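Side-chain contacts in CCMAN5 (Cellulosimicrobium cellulans, PDB 2XSG), which hydrolyses alpha-mannosidic linkages as a family 92 glycoside hydrolase and enables mannose-6-phosphate modification of yeast-produced human lysosomal enzymes: residues G439-D444 with R485-W490; Y545-M550 with F678-G683; G453-S458 with G537-Y542; D415-G420 with L468-D473. One frame throughout, in Å; residues are numbered along the deposited sequence.

Contact 1 of 4, residues G439-D444 with R485-W490; sequences GQYSAD and REQASW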
# COMPACT_ATOMS: atom_id res chain seq x y z
N GLY A 439 14.43 -15.33 11.86
CA GLY A 439 15.84 -15.64 12.06
C GLY A 439 16.12 -15.76 13.54
O GLY A 439 15.28 -15.43 14.38
N GLN A 440 17.32 -16.26 13.85
CA GLN A 440 17.79 -16.39 15.23
C GLN A 440 19.02 -15.52 15.43
O GLN A 440 19.83 -15.37 14.51
CB GLN A 440 18.18 -17.84 15.54
CG GLN A 440 17.47 -18.90 14.71
CD GLN A 440 16.02 -19.00 15.05
OE1 GLN A 440 15.64 -18.98 16.23
NE2 GLN A 440 15.17 -19.11 14.01
N TYR A 441 19.17 -14.95 16.63
CA TYR A 441 20.44 -14.36 17.03
C TYR A 441 21.53 -15.45 16.94
O TYR A 441 21.25 -16.63 17.21
CB TYR A 441 20.35 -13.82 18.46
CG TYR A 441 19.50 -12.57 18.62
CD1 TYR A 441 19.86 -11.37 17.99
CD2 TYR A 441 18.36 -12.58 19.42
CE1 TYR A 441 19.08 -10.22 18.13
CE2 TYR A 441 17.58 -11.44 19.57
CZ TYR A 441 17.95 -10.27 18.93
OH TYR A 441 17.18 -9.15 19.09
N SER A 442 22.74 -15.07 16.53
CA SER A 442 23.87 -16.00 16.57
C SER A 442 24.26 -16.31 18.04
O SER A 442 23.78 -15.64 18.97
CB SER A 442 25.08 -15.40 15.85
OG SER A 442 25.69 -14.40 16.66
N ALA A 443 25.12 -17.31 18.23
CA ALA A 443 25.66 -17.61 19.56
C ALA A 443 26.14 -16.35 20.28
O ALA A 443 25.68 -16.05 21.39
CB ALA A 443 26.82 -18.65 19.45
N ASP A 444 27.03 -15.59 19.64
CA ASP A 444 27.60 -14.40 20.28
C ASP A 444 26.52 -13.37 20.60
O ASP A 444 26.57 -12.73 21.64
CB ASP A 444 28.72 -13.79 19.44
CG ASP A 444 30.01 -14.62 19.50
OD1 ASP A 444 30.20 -15.37 20.48
OD2 ASP A 444 30.83 -14.53 18.55
N ARG A 485 9.31 -13.98 24.12
CA ARG A 485 9.05 -12.76 24.88
C ARG A 485 10.29 -12.24 25.63
O ARG A 485 10.53 -11.03 25.68
CB ARG A 485 7.92 -12.99 25.87
CG ARG A 485 6.55 -13.01 25.24
CD ARG A 485 5.51 -12.85 26.31
NE ARG A 485 5.45 -14.04 27.14
CZ ARG A 485 4.70 -15.09 26.86
NH1 ARG A 485 3.94 -15.09 25.76
NH2 ARG A 485 4.71 -16.15 27.66
N GLU A 486 11.07 -13.17 26.19
CA GLU A 486 12.34 -12.83 26.81
C GLU A 486 13.27 -12.16 25.79
O GLU A 486 13.74 -11.05 26.02
CB GLU A 486 13.01 -14.07 27.43
CG GLU A 486 14.50 -13.88 27.85
CD GLU A 486 14.72 -12.81 28.95
OE1 GLU A 486 13.80 -12.53 29.74
OE2 GLU A 486 15.84 -12.27 29.04
N GLN A 487 13.50 -12.82 24.66
CA GLN A 487 14.35 -12.24 23.61
C GLN A 487 13.85 -10.91 23.08
O GLN A 487 14.64 -10.00 22.80
CB GLN A 487 14.62 -13.26 22.50
CG GLN A 487 15.50 -14.39 23.00
CD GLN A 487 16.05 -15.25 21.89
OE1 GLN A 487 16.18 -14.81 20.73
NE2 GLN A 487 16.40 -16.49 22.23
N ALA A 488 12.53 -10.77 22.98
CA ALA A 488 11.90 -9.53 22.52
C ALA A 488 12.11 -8.35 23.46
O ALA A 488 12.00 -7.22 23.04
CB ALA A 488 10.41 -9.74 22.26
N SER A 489 12.41 -8.63 24.73
CA SER A 489 12.70 -7.57 25.69
C SER A 489 14.12 -7.01 25.50
O SER A 489 14.40 -5.87 25.89
CB SER A 489 12.49 -8.06 27.13
OG SER A 489 13.55 -8.93 27.53
N TRP A 490 15.00 -7.80 24.87
CA TRP A 490 16.45 -7.48 24.79
C TRP A 490 16.81 -6.13 24.11
O TRP A 490 17.66 -5.38 24.64
CB TRP A 490 17.24 -8.63 24.15
CG TRP A 490 17.34 -9.95 24.95
CD1 TRP A 490 16.99 -10.15 26.27
CD2 TRP A 490 17.87 -11.20 24.48
NE1 TRP A 490 17.23 -11.46 26.62
CE2 TRP A 490 17.78 -12.12 25.55
CE3 TRP A 490 18.40 -11.64 23.26
CZ2 TRP A 490 18.20 -13.45 25.43
CZ3 TRP A 490 18.81 -12.94 23.14
CH2 TRP A 490 18.71 -13.84 24.22
O HOH W 1 14.74 -9.47 20.13
O HOH W 2 17.21 -16.10 18.50

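Contact 2 of 4, residues Y545-M550 with F678-G683; sequences YDAYDM and FPVTAG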
# COMPACT_ATOMS: atom_id res chain seq x y z
N TYR A 545 10.66 1.97 18.04
CA TYR A 545 10.24 0.84 17.20
C TYR A 545 9.51 -0.28 17.94
O TYR A 545 8.53 -0.86 17.42
CB TYR A 545 11.41 0.26 16.40
CG TYR A 545 10.98 -0.57 15.21
CD1 TYR A 545 10.74 -1.94 15.32
CD2 TYR A 545 10.82 0.02 13.95
CE1 TYR A 545 10.35 -2.70 14.21
CE2 TYR A 545 10.44 -0.74 12.83
CZ TYR A 545 10.19 -2.08 12.98
OH TYR A 545 9.81 -2.81 11.87
N ASP A 546 9.99 -0.59 19.14
CA ASP A 546 9.46 -1.74 19.86
C ASP A 546 8.15 -1.38 20.55
O ASP A 546 8.06 -1.29 21.78
CB ASP A 546 10.54 -2.36 20.76
CG ASP A 546 11.62 -3.07 19.95
OD1 ASP A 546 11.31 -3.45 18.79
OD2 ASP A 546 12.74 -3.24 20.44
N ALA A 547 7.15 -1.13 19.70
CA ALA A 547 5.89 -0.53 20.12
C ALA A 547 4.99 -1.45 20.95
O ALA A 547 3.93 -1.01 21.42
CB ALA A 547 5.13 0.03 18.90
N TYR A 548 5.43 -2.69 21.12
CA TYR A 548 4.78 -3.69 21.96
C TYR A 548 5.18 -3.57 23.43
O TYR A 548 4.71 -4.34 24.28
CB TYR A 548 5.11 -5.10 21.45
CG TYR A 548 6.61 -5.37 21.37
CD1 TYR A 548 7.28 -6.01 22.40
CD2 TYR A 548 7.35 -4.96 20.26
CE1 TYR A 548 8.66 -6.23 22.34
CE2 TYR A 548 8.70 -5.17 20.18
CZ TYR A 548 9.35 -5.82 21.21
OH TYR A 548 10.70 -6.01 21.11
N ASP A 549 6.06 -2.62 23.74
CA ASP A 549 6.51 -2.42 25.12
C ASP A 549 7.00 -1.00 25.44
O ASP A 549 8.18 -0.78 25.81
CB ASP A 549 7.58 -3.46 25.51
CG ASP A 549 7.45 -3.91 26.96
OD1 ASP A 549 6.91 -3.14 27.79
OD2 ASP A 549 7.89 -5.03 27.27
N MET A 550 6.08 -0.06 25.33
CA MET A 550 6.27 1.32 25.72
C MET A 550 6.61 1.43 27.19
O MET A 550 7.36 2.30 27.56
CB MET A 550 5.03 2.16 25.38
CG MET A 550 4.89 2.51 23.88
SD MET A 550 6.27 3.49 23.28
CE MET A 550 5.97 5.05 24.12
N PHE A 678 -5.74 4.75 16.04
CA PHE A 678 -4.47 4.38 15.42
C PHE A 678 -3.83 3.17 16.09
O PHE A 678 -3.84 3.06 17.32
CB PHE A 678 -3.51 5.56 15.50
CG PHE A 678 -2.22 5.32 14.78
CD1 PHE A 678 -2.10 5.63 13.43
CD2 PHE A 678 -1.13 4.78 15.44
CE1 PHE A 678 -0.91 5.40 12.75
CE2 PHE A 678 0.06 4.55 14.76
CZ PHE A 678 0.17 4.86 13.42
N PRO A 679 -3.25 2.25 15.29
CA PRO A 679 -2.63 1.09 15.91
C PRO A 679 -1.15 1.33 16.25
O PRO A 679 -0.26 1.00 15.46
CB PRO A 679 -2.78 0.00 14.84
CG PRO A 679 -2.64 0.78 13.55
CD PRO A 679 -3.23 2.15 13.81
N VAL A 680 -0.88 1.89 17.42
CA VAL A 680 0.51 1.97 17.87
C VAL A 680 1.11 0.55 17.94
O VAL A 680 2.13 0.27 17.31
CB VAL A 680 0.66 2.75 19.22
CG1 VAL A 680 2.06 2.58 19.82
CG2 VAL A 680 0.35 4.23 18.99
N THR A 681 0.44 -0.34 18.63
CA THR A 681 0.89 -1.72 18.72
C THR A 681 0.12 -2.59 17.74
O THR A 681 -0.97 -3.07 18.05
CB THR A 681 0.74 -2.26 20.16
OG1 THR A 681 1.32 -1.31 21.06
CG2 THR A 681 1.46 -3.58 20.31
N ALA A 682 0.67 -2.76 16.53
CA ALA A 682 0.24 -3.81 15.63
C ALA A 682 0.62 -5.10 16.33
O ALA A 682 1.63 -5.17 17.03
CB ALA A 682 0.96 -3.69 14.30
N GLY A 683 -0.21 -6.13 16.17
CA GLY A 683 0.01 -7.37 16.89
C GLY A 683 -0.60 -7.35 18.27
O GLY A 683 -0.30 -8.20 19.11

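Contact 3 of 4, residues G453-S458 with G537-Y542; sequences GNPGAS and GTLWQY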
# COMPACT_ATOMS: atom_id res chain seq x y z
N GLY A 453 26.71 -3.31 16.68
CA GLY A 453 26.71 -2.20 15.71
C GLY A 453 25.49 -2.09 14.79
O GLY A 453 25.50 -1.32 13.82
N ASN A 454 24.44 -2.85 15.08
CA ASN A 454 23.25 -2.86 14.22
C ASN A 454 21.96 -2.69 15.04
O ASN A 454 21.20 -3.63 15.21
CB ASN A 454 23.22 -4.14 13.35
CG ASN A 454 22.31 -4.01 12.13
OD1 ASN A 454 21.36 -3.23 12.11
ND2 ASN A 454 22.60 -4.78 11.10
N PRO A 455 21.71 -1.47 15.55
CA PRO A 455 20.53 -1.27 16.40
C PRO A 455 19.22 -1.53 15.64
O PRO A 455 18.24 -1.95 16.25
CB PRO A 455 20.65 0.20 16.84
CG PRO A 455 21.53 0.84 15.81
CD PRO A 455 22.49 -0.23 15.40
N GLY A 456 19.23 -1.32 14.33
CA GLY A 456 18.02 -1.49 13.51
C GLY A 456 17.58 -2.93 13.43
O GLY A 456 16.40 -3.23 13.61
N ALA A 457 18.53 -3.83 13.15
CA ALA A 457 18.23 -5.25 13.07
C ALA A 457 17.75 -5.80 14.42
O ALA A 457 16.88 -6.68 14.46
CB ALA A 457 19.47 -6.02 12.57
N SER A 458 18.31 -5.26 15.51
CA SER A 458 17.92 -5.66 16.88
C SER A 458 16.48 -5.32 17.20
O SER A 458 15.71 -6.20 17.56
CB SER A 458 18.85 -5.06 17.94
OG SER A 458 20.20 -5.52 17.77
N GLY A 537 16.02 5.78 8.06
CA GLY A 537 15.67 6.58 9.25
C GLY A 537 16.81 6.88 10.19
O GLY A 537 17.98 6.55 9.92
N THR A 538 16.46 7.50 11.32
CA THR A 538 17.41 7.97 12.31
C THR A 538 17.20 7.19 13.61
O THR A 538 16.15 6.55 13.79
CB THR A 538 17.18 9.46 12.65
OG1 THR A 538 15.99 9.59 13.42
CG2 THR A 538 17.08 10.32 11.40
N LEU A 539 18.16 7.28 14.51
CA LEU A 539 18.03 6.66 15.83
C LEU A 539 16.81 7.18 16.62
O LEU A 539 16.09 6.39 17.21
CB LEU A 539 19.33 6.75 16.63
CG LEU A 539 20.45 5.87 16.05
CD1 LEU A 539 21.81 6.37 16.45
CD2 LEU A 539 20.28 4.40 16.42
N TRP A 540 16.58 8.49 16.62
CA TRP A 540 15.37 9.06 17.26
C TRP A 540 14.08 8.43 16.72
O TRP A 540 13.13 8.22 17.48
CB TRP A 540 15.29 10.55 17.06
CG TRP A 540 16.03 11.37 18.07
CD1 TRP A 540 17.26 11.92 17.92
CD2 TRP A 540 15.57 11.75 19.38
NE1 TRP A 540 17.61 12.62 19.06
CE2 TRP A 540 16.59 12.52 19.97
CE3 TRP A 540 14.41 11.48 20.11
CZ2 TRP A 540 16.47 13.06 21.25
CZ3 TRP A 540 14.30 12.02 21.39
CH2 TRP A 540 15.33 12.80 21.95
N GLN A 541 14.06 8.13 15.42
CA GLN A 541 12.86 7.58 14.77
C GLN A 541 12.73 6.07 15.08
O GLN A 541 11.65 5.59 15.46
CB GLN A 541 12.91 7.86 13.26
CG GLN A 541 12.77 9.36 12.93
CD GLN A 541 13.30 9.75 11.55
OE1 GLN A 541 13.73 8.89 10.77
NE2 GLN A 541 13.25 11.06 11.23
N TYR A 542 13.83 5.35 14.95
CA TYR A 542 13.89 3.94 15.34
C TYR A 542 13.82 3.70 16.84
O TYR A 542 13.46 2.59 17.27
CB TYR A 542 15.15 3.28 14.78
CG TYR A 542 15.01 2.74 13.39
CD1 TYR A 542 15.21 3.55 12.27
CD2 TYR A 542 14.71 1.41 13.19
CE1 TYR A 542 15.10 3.02 10.97
CE2 TYR A 542 14.60 0.87 11.91
CZ TYR A 542 14.80 1.68 10.82
OH TYR A 542 14.68 1.10 9.58

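Contact 4 of 4, residues D415-G420 with L468-D473; sequences DAIAKG and LSVIAD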
# COMPACT_ATOMS: atom_id res chain seq x y z
N ASP A 415 -1.49 -9.96 14.97
CA ASP A 415 -2.52 -8.92 15.02
C ASP A 415 -3.91 -9.53 15.00
O ASP A 415 -4.77 -9.14 15.81
CB ASP A 415 -2.35 -7.94 13.84
CG ASP A 415 -3.17 -6.67 14.00
OD1 ASP A 415 -2.67 -5.72 14.64
OD2 ASP A 415 -4.31 -6.62 13.50
N ALA A 416 -4.14 -10.48 14.10
CA ALA A 416 -5.43 -11.21 14.04
C ALA A 416 -5.64 -12.08 15.27
O ALA A 416 -6.74 -12.12 15.84
CB ALA A 416 -5.51 -12.03 12.77
N ILE A 417 -4.60 -12.78 15.72
CA ILE A 417 -4.74 -13.59 16.92
C ILE A 417 -5.06 -12.71 18.14
O ILE A 417 -5.99 -13.01 18.87
CB ILE A 417 -3.50 -14.48 17.19
CG1 ILE A 417 -3.28 -15.46 16.02
CG2 ILE A 417 -3.67 -15.23 18.52
CD1 ILE A 417 -1.90 -16.18 16.01
N ALA A 418 -4.32 -11.63 18.35
CA ALA A 418 -4.59 -10.76 19.51
C ALA A 418 -6.01 -10.21 19.44
O ALA A 418 -6.66 -10.01 20.48
CB ALA A 418 -3.57 -9.64 19.60
N LYS A 419 -6.50 -9.98 18.22
CA LYS A 419 -7.85 -9.47 17.98
C LYS A 419 -8.95 -10.54 18.05
O LYS A 419 -10.11 -10.25 17.77
CB LYS A 419 -7.94 -8.71 16.64
CG LYS A 419 -7.45 -7.26 16.69
CD LYS A 419 -7.38 -6.62 15.31
CE LYS A 419 -6.81 -5.21 15.38
NZ LYS A 419 -5.34 -5.17 15.66
N GLY A 420 -8.59 -11.77 18.43
CA GLY A 420 -9.58 -12.83 18.69
C GLY A 420 -10.05 -13.62 17.48
O GLY A 420 -11.04 -14.35 17.55
N LEU A 468 5.82 -13.49 16.83
CA LEU A 468 5.96 -14.94 16.89
C LEU A 468 5.48 -15.49 18.24
O LEU A 468 4.84 -16.56 18.29
CB LEU A 468 7.41 -15.30 16.66
CG LEU A 468 7.86 -16.38 15.69
CD1 LEU A 468 7.06 -16.44 14.41
CD2 LEU A 468 9.35 -16.10 15.41
N SER A 469 5.76 -14.76 19.31
CA SER A 469 5.35 -15.21 20.65
C SER A 469 3.83 -15.38 20.76
O SER A 469 3.35 -16.35 21.36
CB SER A 469 5.89 -14.27 21.74
OG SER A 469 5.03 -13.18 21.95
N VAL A 470 3.07 -14.45 20.18
CA VAL A 470 1.60 -14.53 20.13
C VAL A 470 1.16 -15.77 19.35
O VAL A 470 0.30 -16.54 19.80
CB VAL A 470 1.01 -13.23 19.52
CG1 VAL A 470 -0.49 -13.35 19.27
CG2 VAL A 470 1.30 -12.02 20.43
N ILE A 471 1.77 -16.00 18.18
CA ILE A 471 1.50 -17.20 17.39
C ILE A 471 1.90 -18.49 18.13
O ILE A 471 1.19 -19.51 18.06
CB ILE A 471 2.20 -17.16 16.01
CG1 ILE A 471 1.87 -15.85 15.26
CG2 ILE A 471 1.84 -18.39 15.17
CD1 ILE A 471 2.79 -15.54 14.04
N ALA A 472 3.01 -18.44 18.84
CA ALA A 472 3.46 -19.64 19.60
C ALA A 472 2.43 -20.07 20.66
O ALA A 472 2.09 -21.26 20.76
CB ALA A 472 4.85 -19.41 20.22
N ASP A 473 1.92 -19.10 21.43
CA ASP A 473 0.92 -19.35 22.48
C ASP A 473 -0.39 -19.87 21.88
O ASP A 473 -1.07 -20.70 22.48
CB ASP A 473 0.64 -18.06 23.28
CG ASP A 473 1.57 -17.88 24.48
OD1 ASP A 473 2.01 -18.89 25.07
OD2 ASP A 473 1.85 -16.72 24.85

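Contact 1 of 4, residues G439-D444 with R485-W490
The phenol ring of Tyr441, just ahead of helix 443-448, lies against Gln487 and Trp490, two residues of helix 478-495 that sit one turn apart. Glu486 does not reach Tyr441 but holds Trp490: Glu486 OE2 accepts from Trp490 NE1 at 2.9 Å, a bent bond (152° at the hydrogen) that meets the carboxylate on its anti side, tilted well out of the carboxylate plane. Gln487 runs out extended beyond CG and brings OE1 to the edge of the tyrosine ring, near the ring plane and 3.4 Å from Tyr441 CD2. That oxygen accepts from Gln465 NE2 and from a water, 2.8 Å from Gln487 OE1, which in turn takes the backbone N-H of Tyr441. A second water sits in the phenol plane, 2.7 Å from Tyr441 OH, and donates to Gln487 O. Trp490 CG is anti to the carbonyl carbon (chi1 -67°), which folds the indole back over its own helix, with Gln487 CA over the centre of one face, and leaves CZ3 3.8 Å from Tyr441 CD2. The two rings meet obliquely, their planes 36° apart. Leu446 of helix 443-448 touches Tyr441, Gln487 and Trp490 alike. Cutting the indole back to an alanine is likely to open a gap beside Tyr441 CD2 and CE2 and leave Glu486 OE2 without its indole donor. Arg461 adds a cation-pi contact to the tyrosine. The join is apolar where the two rings meet and water-mediated at the polar groups: each end of Tyr441, backbone N and phenol OH, reaches Gln487 through one water rather than directly.

Contact 2 of 4, residues Y545-M550 with F678-G683
Thr681 turns both branches of its side chain onto the 545-550 loop. OG1, anti to its own carbonyl carbon (chi1 -49°), donates to Ala547 O at 2.7 Å; it approaches from above the carbonyl plane, 38° out of it, rather than on a lone pair. CG2, the other branch, comes up against the backbone of the next residue, 3.7 Å from Tyr548 CA, and lies a little farther from Tyr548 CB. A valine in its place would probably leave Ala547 O without this hydroxyl donor and the two loops without their direct hydrogen bond. Ala547 points the opposite way across the join: Ala547 CB lies 3.4 Å from Val680 O, a carbonyl that accepts a hydrogen bond from Arg358 NH2, and 4.1 Å from Val680 CG1. Both partners are turns rather than regular elements. Ala547 and Tyr548 are the two central residues of a type I beta turn from Asp546 to Asp549, directly before helix 550-556, which Asp549 N-caps; Pro679 centres an inverse gamma turn just after strand 677-678. The tight bend at Ala547 and Tyr548 presents a carbonyl and a methyl together to the second loop. Tyr548 places CG between its backbone N and carbonyl carbon (chi1 56°), which carries the ring away from Thr681; the ring meets that of Tyr466, with planes almost parallel, and its hydroxyl bonds to Ala488 O.

Contact 3 of 4, residues G453-S458 with G537-Y542
Pro455 and Leu539 make the closest touch, with Pro455 CG 3.8 Å from Leu539 CD2 and the two side chains crossing at about a right angle. Beside them, Tyr542 comes up to the backbone of Gly456, its CD2 4.4 Å from Gly456 CA in an oblique approach. The ring here packs against a backbone without a side chain, in the first turn of helix 455-474. Leu539 reaches its neighbour by its far end: CG is anti to the carbonyl carbon (chi1 -69°), and the CD2 methyl then extends to the proline ring. Strand 508-512 lends a shared apolar neighbour, Leu512, which touches Pro455, Leu539 and Tyr542. The tyrosine ring is held further by its own segment, with Gly537 CA and Thr538 O in its plane at the edge, and by a hydrogen bond from its hydroxyl to Tyr535 O. One shell farther out, both helix starts are capped. Asn454 OD1 accepts from Ala457 N at 3.1 Å, with the donor well above the amide plane. Thr538 and Gln541 exchange bonds, Gln541 N to Thr538 OG1 and Thr538 N to Gln541 OE1, each 3.1 Å long. Tyr542 also packs on Ile590, which directly follows the calcium ligands Asn588 and Glu589 in sequence, and its side chain lies about 10 Å from the ion. The arrangement is two N-terminal helix turns meeting through apolar side chains in the catalytic domain, one opened by an Asn N-cap and the other by a capping box, Thr538 with Gln541.

Contact 4 of 4, residues D415-G420 with L468-D473
Ile417 reaches from helix 409-418 onto helix 455-474 with both of its branches, one to Val470 and the other to Ile471. Its CG2 methyl is anti to the backbone N and meets Val470 CG1 at 3.8 Å; Ile417 CB is just as near that methyl, so Val470 CG1 rests on the isoleucine's branch point. The longer arm starts with CG1 anti to the carbonyl carbon (chi1 -60°) and continues extended (chi2 167°), which takes Ile417 CD1 to 3.8 Å from Ile471 CA and 3.9 Å from Ile471 CG1. The arm therefore lies across the base of Ile471, the two side chains at about a right angle, whereas Ile417 and Val470 slide past each other. Val470 CG1 owes its place to its own rotamer, anti to the backbone N (chi1 172°), and also comes near Ala418 N. Away from this join, Lys419, just past the helix end, swings its ammonium back to Asp415, with NZ 2.8 Å from Asp415 OD2 in a salt bridge, and donates to Ser684 O. Gly420, with positive phi, leaves the helix in a Schellman motif. Ile471 packs further on Tyr431 of helix 427-438, and Val470 on Ala414. This is helix-to-helix packing by branched aliphatic side chains, as in the alpha/alpha barrel of six-hairpin glycosidases to which the family 92 catalytic domain belongs.

Helix 455-474 ties three of the contacts together: contact 3 uses its start, contact 4 its end, and contact 1 packs on its middle through Gln465 and Arg461. Contacts 3 and 4 do not touch, their nearest atoms being about 12 Å apart. Contact 2 touches contacts 1 and 4 and follows contact 3 closely in sequence: Tyr548 OH is 2.6 Å from Ala488 O, a probable hydrogen bond, and Gly683 N is 2.9 Å from Asp415 OD1, probably another. A salt bridge, Arg485 NH1 to Asp473 OD2 at 2.8 Å, joins contacts 1 and 4. In contact 3 the Tyr542 side chain lies about 10 Å from the calcium ion held by Asn588, Glu589 and Asp662.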